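Local coordinates for XisI protein-like (Anabaena variabilis, PDB 2NLV) that is of unknown function but belongs to the XisI family, whose namesake probably works with XisF and XisH in site-specific recombination of cyanobacterial nitrogen-fixation genes, at residues Q32-T37 / H41-N46; V6-L11 / G67-Q72; P80-V85 / T107-A112. All coordinates share one frame; numbering follows the deposited sequence.

Contact 1 of 3, residues Q32-T37 / H41-N46; sequences QLILDT and HYQWMN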
ATOM      1  N   GLN A  32      -1.534   5.997   7.614  1.00  7.40           N
ATOM      2  CA  GLN A  32      -0.303   5.494   7.071  1.00  8.19           C
ATOM      3  C   GLN A  32       0.025   6.155   5.756  1.00  8.62           C
ATOM      4  O   GLN A  32      -0.769   6.111   4.810  1.00 10.29           O
ATOM      5  CB  GLN A  32      -0.340   3.982   6.871  1.00  8.58           C
ATOM      6  CG  GLN A  32      -0.620   3.191   8.144  1.00  9.82           C
ATOM      7  CD  GLN A  32      -0.261   1.730   8.014  1.00 10.83           C
ATOM      8  OE1 GLN A  32       0.096   1.249   6.938  1.00 11.02           O
ATOM      9  NE2 GLN A  32      -0.324   1.012   9.155  1.00 11.12           N
ATOM     10  N   LEU A  33       1.202   6.745   5.685  1.00  7.87           N
ATOM     11  CA  LEU A  33       1.752   7.220   4.447  1.00  9.08           C
ATOM     12  C   LEU A  33       2.793   6.204   4.013  1.00  9.33           C
ATOM     13  O   LEU A  33       3.782   5.964   4.723  1.00  9.95           O
ATOM     14  CB  LEU A  33       2.392   8.587   4.649  1.00 12.67           C
ATOM     15  CG  LEU A  33       1.440   9.741   4.536  1.00 13.95           C
ATOM     16  CD1 LEU A  33       2.245  11.003   4.868  1.00 15.95           C
ATOM     17  CD2 LEU A  33       0.876   9.902   3.128  1.00 16.44           C
ATOM     18  N   ILE A  34       2.509   5.523   2.933  1.00  8.37           N
ATOM     19  CA  ILE A  34       3.299   4.408   2.444  1.00  8.72           C
ATOM     20  C   ILE A  34       3.972   4.889   1.171  1.00  8.93           C
ATOM     21  O   ILE A  34       3.335   4.916   0.096  1.00  8.75           O
ATOM     22  CB  ILE A  34       2.450   3.149   2.190  1.00  9.29           C
ATOM     23  CG1 ILE A  34       1.673   2.751   3.448  1.00  8.63           C
ATOM     24  CG2 ILE A  34       3.342   2.002   1.720  1.00 11.29           C
ATOM     25  CD1 ILE A  34       0.851   1.564   3.378  1.00 11.39           C
ATOM     26  N   LEU A  35       5.230   5.253   1.282  1.00  8.22           N
ATOM     27  CA  LEU A  35       5.938   5.872   0.196  1.00  8.04           C
ATOM     28  C   LEU A  35       7.154   5.030  -0.132  1.00  9.03           C
ATOM     29  O   LEU A  35       8.144   5.020   0.608  1.00  9.74           O
ATOM     30  CB  LEU A  35       6.334   7.335   0.511  1.00 10.06           C
ATOM     31  CG  LEU A  35       5.238   8.229   1.152  1.00 11.78           C
ATOM     32  CD1 LEU A  35       5.753   9.538   1.653  1.00 14.64           C
ATOM     33  CD2 LEU A  35       4.045   8.407   0.179  1.00 12.50           C
ATOM     34  N   ASP A  36       7.083   4.278  -1.217  1.00  7.67           N
ATOM     35  CA  ASP A  36       8.222   3.525  -1.766  1.00  8.17           C
ATOM     36  C   ASP A  36       8.771   4.233  -2.988  1.00  8.68           C
ATOM     37  O   ASP A  36       8.206   4.166  -4.058  1.00  8.12           O
ATOM     38  CB  ASP A  36       7.749   2.119  -2.037  1.00  8.29           C
ATOM     39  CG  ASP A  36       8.803   1.265  -2.648  1.00 10.13           C
ATOM     40  OD1 ASP A  36       9.912   1.755  -3.020  1.00 10.12           O
ATOM     41  OD2 ASP A  36       8.536   0.056  -2.667  1.00 13.29           O
ATOM     42  N   THR A  37       9.878   4.944  -2.810  0.50 10.25           N
ATOM     43  CA  THR A  37      10.461   5.724  -3.887  0.50  9.52           C
ATOM     44  C   THR A  37      11.367   4.925  -4.801  0.50  9.52           C
ATOM     45  O   THR A  37      11.731   5.381  -5.870  0.50 15.41           O
ATOM     46  CB  THR A  37      11.290   6.874  -3.359  0.50 12.36           C
ATOM     47  OG1 THR A  37      12.234   6.370  -2.413  0.50 20.54           O
ATOM     48  CG2 THR A  37      10.362   7.895  -2.691  0.50  7.46           C
ATOM     49  N   HIS A  41       5.692   3.413  -5.596  1.00  6.35           N
ATOM     50  CA  HIS A  41       4.360   3.138  -5.122  1.00  6.70           C
ATOM     51  C   HIS A  41       4.082   4.018  -3.932  1.00  6.66           C
ATOM     52  O   HIS A  41       4.846   4.017  -2.966  1.00  7.82           O
ATOM     53  CB  HIS A  41       4.208   1.647  -4.718  1.00  7.56           C
ATOM     54  CG  HIS A  41       4.592   0.661  -5.774  1.00  7.78           C
ATOM     55  ND1 HIS A  41       3.965   0.576  -6.995  1.00  8.88           N
ATOM     56  CD2 HIS A  41       5.527  -0.324  -5.763  1.00  7.50           C
ATOM     57  CE1 HIS A  41       4.498  -0.433  -7.678  1.00  9.02           C
ATOM     58  NE2 HIS A  41       5.439  -1.003  -6.949  1.00  9.59           N
ATOM     59  N   TYR A  42       2.917   4.695  -3.948  1.00  6.41           N
ATOM     60  CA  TYR A  42       2.646   5.718  -2.967  1.00  6.41           C
ATOM     61  C   TYR A  42       1.197   5.639  -2.519  1.00  7.09           C
ATOM     62  O   TYR A  42       0.304   5.827  -3.360  1.00  8.85           O
ATOM     63  CB  TYR A  42       2.954   7.108  -3.552  1.00  7.68           C
ATOM     64  CG  TYR A  42       4.372   7.236  -4.149  1.00  7.12           C
ATOM     65  CD1 TYR A  42       5.476   7.493  -3.338  1.00  8.07           C
ATOM     66  CD2 TYR A  42       4.607   7.041  -5.515  1.00  9.08           C
ATOM     67  CE1 TYR A  42       6.745   7.601  -3.910  1.00  9.09           C
ATOM     68  CE2 TYR A  42       5.847   7.156  -6.064  1.00  7.20           C
ATOM     69  CZ  TYR A  42       6.891   7.413  -5.243  1.00  7.40           C
ATOM     70  OH  TYR A  42       8.198   7.514  -5.756  1.00  8.81           O
ATOM     71  N   GLN A  43       0.947   5.417  -1.235  0.50  7.22           N
ATOM     72  CA  GLN A  43      -0.402   5.250  -0.704  0.50  8.14           C
ATOM     73  C   GLN A  43      -0.652   6.110   0.534  0.50  6.76           C
ATOM     74  O   GLN A  43       0.258   6.372   1.320  0.50  7.96           O
ATOM     75  CB  GLN A  43      -0.683   3.781  -0.289  0.50 10.82           C
ATOM     76  CG  GLN A  43      -0.512   2.748  -1.377  0.50  9.80           C
ATOM     77  CD  GLN A  43      -0.952   1.336  -0.953  0.50  7.76           C
ATOM     78  OE1 GLN A  43      -0.832   0.383  -1.741  0.50 11.77           O
ATOM     79  NE2 GLN A  43      -1.483   1.199   0.261  0.50  6.92           N
ATOM     80  N   TRP A  44      -1.906   6.481   0.728  1.00  6.62           N
ATOM     81  CA  TRP A  44      -2.425   6.912   2.009  1.00  6.97           C
ATOM     82  C   TRP A  44      -3.484   5.921   2.428  1.00  7.17           C
ATOM     83  O   TRP A  44      -4.462   5.725   1.736  1.00  7.88           O
ATOM     84  CB  TRP A  44      -3.000   8.286   1.934  1.00  9.68           C
ATOM     85  CG  TRP A  44      -3.869   8.603   3.189  1.00 13.35           C
ATOM     86  CD1 TRP A  44      -3.747   8.058   4.453  1.00 13.95           C
ATOM     87  CD2 TRP A  44      -4.965   9.455   3.232  1.00 19.54           C
ATOM     88  NE1 TRP A  44      -4.738   8.543   5.275  1.00 18.76           N
ATOM     89  CE2 TRP A  44      -5.488   9.428   4.541  1.00  8.83           C
ATOM     90  CE3 TRP A  44      -5.546  10.269   2.307  1.00 12.86           C
ATOM     91  CZ2 TRP A  44      -6.610  10.183   4.917  1.00 16.51           C
ATOM     92  CZ3 TRP A  44      -6.688  11.037   2.708  1.00 18.27           C
ATOM     93  CH2 TRP A  44      -7.186  10.965   3.951  1.00 12.97           C
HETATM   94  N   MSE A  45      -3.235   5.245   3.527  1.00  8.62           N
HETATM   95  CA  MSE A  45      -4.186   4.278   4.127  1.00  8.66           C
HETATM   96  C   MSE A  45      -4.663   4.653   5.504  1.00  9.60           C
HETATM   97  O   MSE A  45      -4.003   5.415   6.256  1.00 12.62           O
HETATM   98  CB  MSE A  45      -3.598   2.869   4.265  1.00 10.34           C
HETATM   99  CG  MSE A  45      -3.223   2.171   2.978  1.00  8.92           C
HETATM  100 SE   MSE A  45      -2.993   0.305   3.313  0.75 14.38          SE
HETATM  101  CE  MSE A  45      -4.860  -0.120   3.624  1.00 13.89           C
ATOM    102  N   ASN A  46      -5.816   4.165   5.884  1.00  6.79           N
ATOM    103  CA  ASN A  46      -6.248   4.200   7.278  1.00  8.74           C
ATOM    104  C   ASN A  46      -6.266   2.769   7.774  1.00  6.91           C
ATOM    105  O   ASN A  46      -6.786   1.897   7.104  1.00  7.21           O
ATOM    106  CB  ASN A  46      -7.664   4.756   7.437  1.00  9.25           C
ATOM    107  CG  ASN A  46      -7.785   6.202   7.068  1.00 16.23           C
ATOM    108  OD1 ASN A  46      -8.775   6.596   6.430  1.00 20.41           O
ATOM    109  ND2 ASN A  46      -6.820   6.987   7.473  1.00 16.74           N
TER

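Contact 2 of 3, residues V6-L11 / G67-Q72; sequences VKYQEL and GKIWLQ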
ATOM      1  N   VAL A   6      11.786  12.778 -10.807  1.00  7.51           N
ATOM      2  CA  VAL A   6      11.851  13.359  -9.474  1.00  8.06           C
ATOM      3  C   VAL A   6      10.790  14.420  -9.283  1.00  8.61           C
ATOM      4  O   VAL A   6      10.176  14.533  -8.223  1.00  8.14           O
ATOM      5  CB  VAL A   6      13.269  13.879  -9.215  1.00  9.69           C
ATOM      6  CG1 VAL A   6      13.336  14.768  -7.961  1.00 10.19           C
ATOM      7  CG2 VAL A   6      14.217  12.703  -9.177  1.00 10.16           C
ATOM      8  N   LYS A   7      10.518  15.193 -10.316  1.00  7.16           N
ATOM      9  CA  LYS A   7       9.406  16.139 -10.240  1.00  8.09           C
ATOM     10  C   LYS A   7       8.118  15.468  -9.847  1.00  8.41           C
ATOM     11  O   LYS A   7       7.373  15.919  -8.956  1.00  8.11           O
ATOM     12  CB  LYS A   7       9.230  16.902 -11.576  1.00  9.09           C
ATOM     13  CG  LYS A   7       8.046  17.839 -11.600  1.00  9.75           C
ATOM     14  CD  LYS A   7       7.803  18.347 -13.025  1.00  9.74           C
ATOM     15  CE  LYS A   7       8.837  19.340 -13.478  1.00 12.90           C
ATOM     16  NZ  LYS A   7       8.506  19.890 -14.885  1.00 11.39           N
ATOM     17  N   TYR A   8       7.781  14.393 -10.563  1.00  8.06           N
ATOM     18  CA  TYR A   8       6.556  13.671 -10.302  1.00  6.63           C
ATOM     19  C   TYR A   8       6.562  13.016  -8.936  1.00  6.78           C
ATOM     20  O   TYR A   8       5.544  12.975  -8.247  1.00  7.63           O
ATOM     21  CB  TYR A   8       6.241  12.635 -11.372  1.00  8.48           C
ATOM     22  CG  TYR A   8       5.950  13.184 -12.754  1.00  7.39           C
ATOM     23  CD1 TYR A   8       5.896  14.540 -13.013  1.00  9.00           C
ATOM     24  CD2 TYR A   8       5.725  12.316 -13.813  1.00  8.13           C
ATOM     25  CE1 TYR A   8       5.605  14.995 -14.296  1.00  8.40           C
ATOM     26  CE2 TYR A   8       5.468  12.815 -15.081  1.00  9.95           C
ATOM     27  CZ  TYR A   8       5.422  14.158 -15.291  1.00  7.83           C
ATOM     28  OH  TYR A   8       5.215  14.620 -16.575  1.00  8.95           O
ATOM     29  N   GLN A   9       7.675  12.415  -8.527  1.00  7.21           N
ATOM     30  CA  GLN A   9       7.775  11.850  -7.165  1.00  8.10           C
ATOM     31  C   GLN A   9       7.423  12.916  -6.129  1.00  7.68           C
ATOM     32  O   GLN A   9       6.671  12.654  -5.173  1.00  7.98           O
ATOM     33  CB  GLN A   9       9.181  11.276  -6.898  1.00  8.43           C
ATOM     34  CG  GLN A   9       9.517  10.077  -7.724  1.00  7.87           C
ATOM     35  CD  GLN A   9      10.946   9.661  -7.612  1.00 10.21           C
ATOM     36  OE1 GLN A   9      11.823  10.469  -7.334  1.00 12.01           O
ATOM     37  NE2 GLN A   9      11.203   8.372  -7.873  1.00  9.91           N
ATOM     38  N   GLU A  10       8.050  14.066  -6.239  0.50  7.32           N
ATOM     39  CA  GLU A  10       7.804  15.127  -5.250  0.50  7.66           C
ATOM     40  C   GLU A  10       6.366  15.583  -5.225  0.50  9.52           C
ATOM     41  O   GLU A  10       5.755  15.768  -4.131  0.50  9.46           O
ATOM     42  CB  GLU A  10       8.703  16.318  -5.561  0.50 11.13           C
ATOM     43  CG  GLU A  10      10.125  16.068  -5.170  0.50 12.71           C
ATOM     44  CD  GLU A  10      10.284  15.968  -3.658  0.50 17.24           C
ATOM     45  OE1 GLU A  10       9.707  16.814  -2.950  0.50 20.32           O
ATOM     46  OE2 GLU A  10      10.970  15.051  -3.203  0.50 17.61           O
ATOM     47  N   LEU A  11       5.789  15.787  -6.397  1.00  8.18           N
ATOM     48  CA  LEU A  11       4.413  16.208  -6.457  1.00  9.92           C
ATOM     49  C   LEU A  11       3.485  15.180  -5.855  1.00  9.28           C
ATOM     50  O   LEU A  11       2.557  15.518  -5.120  1.00 10.48           O
ATOM     51  CB  LEU A  11       4.004  16.534  -7.892  1.00 10.16           C
ATOM     52  CG  LEU A  11       4.623  17.757  -8.526  1.00 10.09           C
ATOM     53  CD1 LEU A  11       4.237  17.904 -10.006  1.00 11.75           C
ATOM     54  CD2 LEU A  11       4.222  19.019  -7.725  1.00 15.07           C
ATOM     55  N   GLY A  67       7.564   6.423 -15.986  1.00 15.39           N
ATOM     56  CA  GLY A  67       7.539   7.870 -15.929  1.00 13.87           C
ATOM     57  C   GLY A  67       6.165   8.549 -15.945  1.00 13.47           C
ATOM     58  O   GLY A  67       6.126   9.755 -15.917  1.00 15.43           O
ATOM     59  N   LYS A  68       5.080   7.772 -15.928  0.50  9.93           N
ATOM     60  CA  LYS A  68       3.706   8.288 -15.869  0.50  9.52           C
ATOM     61  C   LYS A  68       3.070   8.024 -14.512  0.50  6.69           C
ATOM     62  O   LYS A  68       3.273   6.950 -13.914  0.50  7.50           O
ATOM     63  CB  LYS A  68       2.837   7.654 -16.958  0.50  8.86           C
ATOM     64  CG  LYS A  68       3.328   8.018 -18.371  0.50  6.31           C
ATOM     65  CD  LYS A  68       2.341   7.622 -19.462  0.50  9.49           C
ATOM     66  CE  LYS A  68       2.922   8.000 -20.782  0.50 12.93           C
ATOM     67  NZ  LYS A  68       2.072   7.563 -21.886  0.50 18.32           N
ATOM     68  N   ILE A  69       2.304   9.016 -14.042  1.00  7.44           N
ATOM     69  CA  ILE A  69       1.626   8.877 -12.765  1.00  7.80           C
ATOM     70  C   ILE A  69       0.298   8.150 -12.935  1.00  6.88           C
ATOM     71  O   ILE A  69      -0.561   8.595 -13.715  1.00  8.36           O
ATOM     72  CB  ILE A  69       1.358  10.210 -12.102  1.00  7.76           C
ATOM     73  CG1 ILE A  69       2.643  11.020 -11.907  1.00  9.14           C
ATOM     74  CG2 ILE A  69       0.608  10.000 -10.765  1.00  8.38           C
ATOM     75  CD1 ILE A  69       2.402  12.460 -11.454  1.00  8.91           C
ATOM     76  N   TRP A  70       0.177   6.979 -12.341  1.00  6.49           N
ATOM     77  CA  TRP A  70      -1.079   6.203 -12.367  1.00  6.54           C
ATOM     78  C   TRP A  70      -1.880   6.445 -11.116  1.00  6.99           C
ATOM     79  O   TRP A  70      -1.400   6.181 -10.013  1.00  7.49           O
ATOM     80  CB  TRP A  70      -0.770   4.720 -12.484  1.00  7.02           C
ATOM     81  CG  TRP A  70      -0.320   4.255 -13.816  1.00  6.71           C
ATOM     82  CD1 TRP A  70       0.739   4.739 -14.555  1.00  6.74           C
ATOM     83  CD2 TRP A  70      -0.900   3.222 -14.562  1.00  7.01           C
ATOM     84  NE1 TRP A  70       0.815   4.055 -15.758  1.00  8.87           N
ATOM     85  CE2 TRP A  70      -0.168   3.107 -15.773  1.00  8.25           C
ATOM     86  CE3 TRP A  70      -1.966   2.335 -14.336  1.00  8.16           C
ATOM     87  CZ2 TRP A  70      -0.467   2.148 -16.728  1.00  9.01           C
ATOM     88  CZ3 TRP A  70      -2.231   1.379 -15.298  1.00  9.61           C
ATOM     89  CH2 TRP A  70      -1.505   1.316 -16.476  1.00  9.00           C
ATOM     90  N   LEU A  71      -3.079   6.956 -11.271  1.00  6.84           N
ATOM     91  CA  LEU A  71      -4.074   7.043 -10.159  1.00  6.80           C
ATOM     92  C   LEU A  71      -4.784   5.712 -10.052  1.00  6.33           C
ATOM     93  O   LEU A  71      -5.516   5.309 -10.976  1.00  6.60           O
ATOM     94  CB  LEU A  71      -5.037   8.176 -10.372  1.00  7.20           C
ATOM     95  CG  LEU A  71      -6.119   8.330  -9.289  1.00  8.02           C
ATOM     96  CD1 LEU A  71      -5.536   8.606  -7.870  1.00  9.10           C
ATOM     97  CD2 LEU A  71      -7.147   9.400  -9.644  1.00  8.23           C
ATOM     98  N   GLN A  72      -4.570   4.986  -8.966  1.00  6.00           N
ATOM     99  CA  GLN A  72      -5.093   3.647  -8.811  1.00  7.65           C
ATOM    100  C   GLN A  72      -6.270   3.516  -7.900  1.00  6.66           C
ATOM    101  O   GLN A  72      -7.003   2.552  -7.982  1.00  7.88           O
ATOM    102  CB  GLN A  72      -4.005   2.677  -8.311  1.00  7.84           C
ATOM    103  CG  GLN A  72      -2.720   2.647  -9.187  1.00  7.41           C
ATOM    104  CD  GLN A  72      -2.803   1.756 -10.391  1.00  8.42           C
ATOM    105  OE1 GLN A  72      -3.871   1.526 -10.935  1.00  8.04           O
ATOM    106  NE2 GLN A  72      -1.634   1.278 -10.853  1.00  8.40           N
TER

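Contact 3 of 3, residues P80-V85 / T107-A112; sequences PAEELV and TDYGVA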
ATOM      1  N   PRO A  80      -7.865  14.188  -7.668  1.00  8.27           N
ATOM      2  CA  PRO A  80      -6.400  14.263  -7.635  1.00  9.02           C
ATOM      3  C   PRO A  80      -5.755  14.402  -8.971  1.00  9.94           C
ATOM      4  O   PRO A  80      -4.714  15.044  -9.100  1.00  8.99           O
ATOM      5  CB  PRO A  80      -5.979  12.971  -6.961  1.00 12.48           C
ATOM      6  CG  PRO A  80      -7.201  12.240  -6.672  1.00 12.81           C
ATOM      7  CD  PRO A  80      -8.417  12.986  -7.027  1.00 11.39           C
ATOM      8  N   ALA A  81      -6.359  13.864 -10.030  1.00 10.81           N
ATOM      9  CA  ALA A  81      -5.816  14.055 -11.366  1.00 10.92           C
ATOM     10  C   ALA A  81      -5.776  15.520 -11.772  1.00 11.92           C
ATOM     11  O   ALA A  81      -4.736  15.996 -12.230  1.00 11.00           O
ATOM     12  CB  ALA A  81      -6.550  13.222 -12.396  1.00 14.01           C
ATOM     13  N   GLU A  82      -6.881  16.239 -11.568  1.00 10.34           N
ATOM     14  CA  GLU A  82      -6.896  17.637 -11.839  1.00 11.11           C
ATOM     15  C   GLU A  82      -5.973  18.436 -10.967  1.00  9.20           C
ATOM     16  O   GLU A  82      -5.424  19.449 -11.386  1.00 10.64           O
ATOM     17  CB  GLU A  82      -8.329  18.174 -11.723  1.00 11.09           C
ATOM     18  CG  GLU A  82      -9.118  17.979 -12.991  1.00 12.26           C
ATOM     19  CD  GLU A  82      -8.395  18.412 -14.298  1.00 22.63           C
ATOM     20  OE1 GLU A  82      -8.172  19.636 -14.505  1.00 23.91           O
ATOM     21  OE2 GLU A  82      -8.043  17.526 -15.142  1.00 26.48           O
ATOM     22  N   GLU A  83      -5.777  17.986  -9.729  1.00  8.98           N
ATOM     23  CA  GLU A  83      -4.858  18.673  -8.883  1.00  9.82           C
ATOM     24  C   GLU A  83      -3.425  18.547  -9.386  1.00  8.77           C
ATOM     25  O   GLU A  83      -2.653  19.507  -9.394  1.00 10.79           O
ATOM     26  CB  GLU A  83      -5.010  18.178  -7.434  1.00 10.59           C
ATOM     27  CG  GLU A  83      -6.358  18.593  -6.893  1.00 11.50           C
ATOM     28  CD  GLU A  83      -6.779  17.907  -5.642  1.00 12.34           C
ATOM     29  OE1 GLU A  83      -6.132  16.924  -5.232  1.00 14.36           O
ATOM     30  OE2 GLU A  83      -7.761  18.360  -5.042  1.00 12.80           O
ATOM     31  N   LEU A  84      -3.046  17.352  -9.819  1.00  8.41           N
ATOM     32  CA  LEU A  84      -1.736  17.161 -10.421  1.00  9.22           C
ATOM     33  C   LEU A  84      -1.536  18.019 -11.638  1.00 10.41           C
ATOM     34  O   LEU A  84      -0.477  18.591 -11.861  1.00  8.22           O
ATOM     35  CB  LEU A  84      -1.473  15.682 -10.749  1.00  9.01           C
ATOM     36  CG  LEU A  84      -1.339  14.766  -9.538  1.00 10.33           C
ATOM     37  CD1 LEU A  84      -1.391  13.363 -10.082  1.00 11.72           C
ATOM     38  CD2 LEU A  84      -0.033  15.017  -8.758  1.00 12.68           C
ATOM     39  N   VAL A  85      -2.573  18.128 -12.475  1.00  9.10           N
ATOM     40  CA  VAL A  85      -2.493  19.031 -13.623  1.00  8.29           C
ATOM     41  C   VAL A  85      -2.286  20.465 -13.195  1.00 10.20           C
ATOM     42  O   VAL A  85      -1.490  21.172 -13.812  1.00 10.28           O
ATOM     43  CB  VAL A  85      -3.755  18.895 -14.488  1.00 10.06           C
ATOM     44  CG1 VAL A  85      -3.788  19.844 -15.654  1.00 10.59           C
ATOM     45  CG2 VAL A  85      -3.787  17.520 -15.061  1.00 12.39           C
ATOM     46  N   THR A 107     -10.315   9.115 -22.142  1.00  8.40           N
ATOM     47  CA  THR A 107     -10.374  10.021 -20.998  1.00  9.47           C
ATOM     48  C   THR A 107      -9.671  11.330 -21.334  1.00  8.73           C
ATOM     49  O   THR A 107      -9.001  11.499 -22.355  1.00  8.14           O
ATOM     50  CB  THR A 107      -9.711   9.376 -19.734  1.00  9.26           C
ATOM     51  OG1 THR A 107      -8.284   9.229 -19.928  1.00  8.57           O
ATOM     52  CG2 THR A 107     -10.366   8.097 -19.408  1.00  8.80           C
ATOM     53  N   ASP A 108      -9.732  12.230 -20.346  1.00 10.94           N
ATOM     54  CA  ASP A 108      -9.023  13.485 -20.444  1.00 12.20           C
ATOM     55  C   ASP A 108      -7.513  13.347 -20.246  1.00 12.15           C
ATOM     56  O   ASP A 108      -6.741  14.302 -20.503  1.00 14.31           O
ATOM     57  CB  ASP A 108      -9.622  14.510 -19.450  1.00 14.79           C
ATOM     58  CG  ASP A 108     -10.971  15.053 -19.880  1.00 19.32           C
ATOM     59  OD1 ASP A 108     -11.260  15.093 -21.080  1.00 16.20           O
ATOM     60  OD2 ASP A 108     -11.731  15.471 -18.972  1.00 24.93           O
ATOM     61  N   TYR A 109      -7.071  12.169 -19.811  1.00  9.00           N
ATOM     62  CA  TYR A 109      -5.683  11.978 -19.398  1.00  7.80           C
ATOM     63  C   TYR A 109      -4.946  11.110 -20.384  1.00  8.10           C
ATOM     64  O   TYR A 109      -5.057  11.367 -21.591  1.00  9.56           O
ATOM     65  CB  TYR A 109      -5.664  11.468 -17.964  1.00  8.97           C
ATOM     66  CG  TYR A 109      -6.428  12.417 -17.095  1.00 10.32           C
ATOM     67  CD1 TYR A 109      -5.804  13.580 -16.594  1.00 10.68           C
ATOM     68  CD2 TYR A 109      -7.796  12.215 -16.819  1.00 13.90           C
ATOM     69  CE1 TYR A 109      -6.526  14.485 -15.843  1.00 13.60           C
ATOM     70  CE2 TYR A 109      -8.511  13.133 -16.024  1.00 16.21           C
ATOM     71  CZ  TYR A 109      -7.852  14.254 -15.570  1.00 15.50           C
ATOM     72  OH  TYR A 109      -8.557  15.234 -14.847  1.00 17.60           O
ATOM     73  N   GLY A 110      -4.184  10.110 -19.932  1.00  8.78           N
ATOM     74  CA  GLY A 110      -3.259   9.404 -20.779  1.00  7.15           C
ATOM     75  C   GLY A 110      -3.351   7.909 -20.713  1.00  6.85           C
ATOM     76  O   GLY A 110      -4.221   7.352 -20.046  1.00  8.43           O
ATOM     77  N   VAL A 111      -2.447   7.264 -21.439  1.00  8.61           N
ATOM     78  CA  VAL A 111      -2.375   5.818 -21.456  1.00  8.98           C
ATOM     79  C   VAL A 111      -0.937   5.438 -21.205  1.00 11.31           C
ATOM     80  O   VAL A 111      -0.046   6.267 -21.277  1.00 13.13           O
ATOM     81  CB  VAL A 111      -2.820   5.244 -22.801  1.00  8.30           C
ATOM     82  CG1 VAL A 111      -4.300   5.549 -23.016  1.00  9.55           C
ATOM     83  CG2 VAL A 111      -1.936   5.763 -23.959  1.00 13.29           C
ATOM     84  N   ALA A 112      -0.672   4.170 -20.957  1.00 11.10           N
ATOM     85  CA  ALA A 112       0.729   3.693 -20.886  1.00 17.25           C
ATOM     86  C   ALA A 112       1.496   4.024 -22.230  1.00 12.70           C
ATOM     87  O   ALA A 112       2.598   4.570 -22.330  1.00 25.46           O
ATOM     88  CB  ALA A 112       0.672   2.146 -20.534  1.00 13.28           C
ATOM     89  OXT ALA A 112       1.020   3.888 -23.346  1.00 24.76           O
TER

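Contact 1 of 3, residues Q32-T37 / H41-N46
L35 and Y42 face each other near the turn end of a beta hairpin formed by strands 29-36 and 41-47. They form a non-hydrogen-bonded pair of the antiparallel ladder. From the root of Y42 outward, CB touches L35 CD2 at 4.1 Å. CD1 meets the same methyl, which lies at the ring edge, near the ring plane. CE1 lies 3.7 Å from D36 O and, in the modelled conformer, 3.8 Å from T37 CG2, also at the edge. OH ends against T37 CA at 3.4 Å, and its hydrogen-bond partner is N40 OD1 in the turn. CG stands anti to the carbonyl carbon (chi1 -53°), which carries the ring along the neighbouring strand toward T37. Q9, V12 and L16 of helix 2-21 also pack on this ring.

The opposite sheet face carries Q32, I34, D36, H41, Q43 and M45. I34 and Q43 lie alongside each other, CB to CB at 4.0 Å. I34 CD1 touches SE of M45, a selenomethionine, at 4.0 Å. Here the second subunit packs, and D36 OD2 accepts the backbone N of its L35. D36 OD2 also forms a salt bridge with R39 of its own chain. H41 ND1 is hydrogen-bonded to D63 OD1 of strand 53-65.

Backbone hydrogen bonds join Q32 with M45, I34 with Q43 and D36 with H41, two to each pair. The I34 N to Q43 O bond is nearly straight, 175° at the hydrogen and 2.9 Å long. Some carbonyls also take a CA-H contact, such as Y42 CA to I34 O at 3.2 Å. The chemistry implies two strands held in register by six backbone bonds, with a mainly apolar face of L33, L35, Y42 and W44 and a more polar one that meets the second subunit.

Contact 2 of 3, residues V6-L11 / G67-Q72
The ring of Y8 meets G67 O at its edge, near the ring plane. The oxygen lies 3.2 Å from CE2 and 3.3 Å from CD2. No hydrogen bond is made, but the weakly positive ring-edge hydrogens probably suit a carbonyl oxygen. I69 CD1 approaches the ring obliquely and comes within 3.8 Å of Y8 CG. The same methyl lies equally close to Y8 CB, and I69 CG1 is 3.8 Å from Y8 CD2. The two side chains thus meet at a slant, with the isoleucine tip against the root of the tyrosine. The ring has chi2 -4°, far from the roughly 90° common for tyrosine, and this directs its CD2-CE2 edge at the G67 carbonyl. Y8 OH is hydrogen-bonded to D93, so the phenol is held at its far end as well. G67 has a positive phi and stands just before strand 68-74.

The contact is small and buried. It joins one side of helix 2-21 to the start of strand 68-74. P90 packs on Y8, while F62 of strand 53-65 and L84 of helix 80-86 touch I69. The backbone of I69 bonds to D93 and V95, next to and within the parallel strand 94-96.

Contact 3 of 3, residues P80-V85 / T107-A112
Y109 of the C-terminal tail packs on the first two turns of helix 80-86, against A81, E82 and V85. A81 CB sits over one face of the Y109 ring, 4.0 Å from the centroid and 29° off the ring normal, a CH-pi contact. Its nearest ring atom is Y109 CZ, at 3.6 Å. D108 CB covers the other face, offset toward the rim. V85 CG2 lies at the ring edge, 4.2 Å from Y109 CE1.

E82 OE2 is also at the edge and accepts a hydrogen bond from Y109 OH. The modelled separation of 2.4 Å is very short, and the exact length is doubtful. The E82 chain bends at chi2 (-48°), and this brings its carboxylate round to the phenol. Carboxylate and ring planes are 50° apart. R91 forms a salt bridge with the same OE2, so this oxygen has two partners. R91 also packs on Y109, as do I94 and L96 of strand 94-96.

The tail is shaped just before the ring. T107 OG1 accepts from Y109 N at 3.2 Å, and it also bonds to R104 O. A threonine or serine OG accepting from the backbone N two residues on is an ST turn, and here that turn presents the aromatic anchor of an otherwise irregular tail to a short helix.

Contact 2 takes one segment from helix 2-21, which also packs on contact 1, and both contacts reach the same sheet. Their centres are about 13 Å apart. Contact 1 is nested along the chain inside the loop closed by contact 2. They touch where T37 O lies 3.6 Å from Q9 NE2. Contacts 2 and 3 are closer, about 11 Å between centres. K68 NZ probably makes a hydrogen bond to V111 O at 2.6 Å, and W70 CZ2 lies 4.0 Å from A112 CB. Contacts 1 and 3 lie on opposite sides of the chain centre, their nearest atoms about 9 Å apart. The second subunit packs on contact 1, reaches contact 2 only at Q72 and does not touch contact 3. No active site is known.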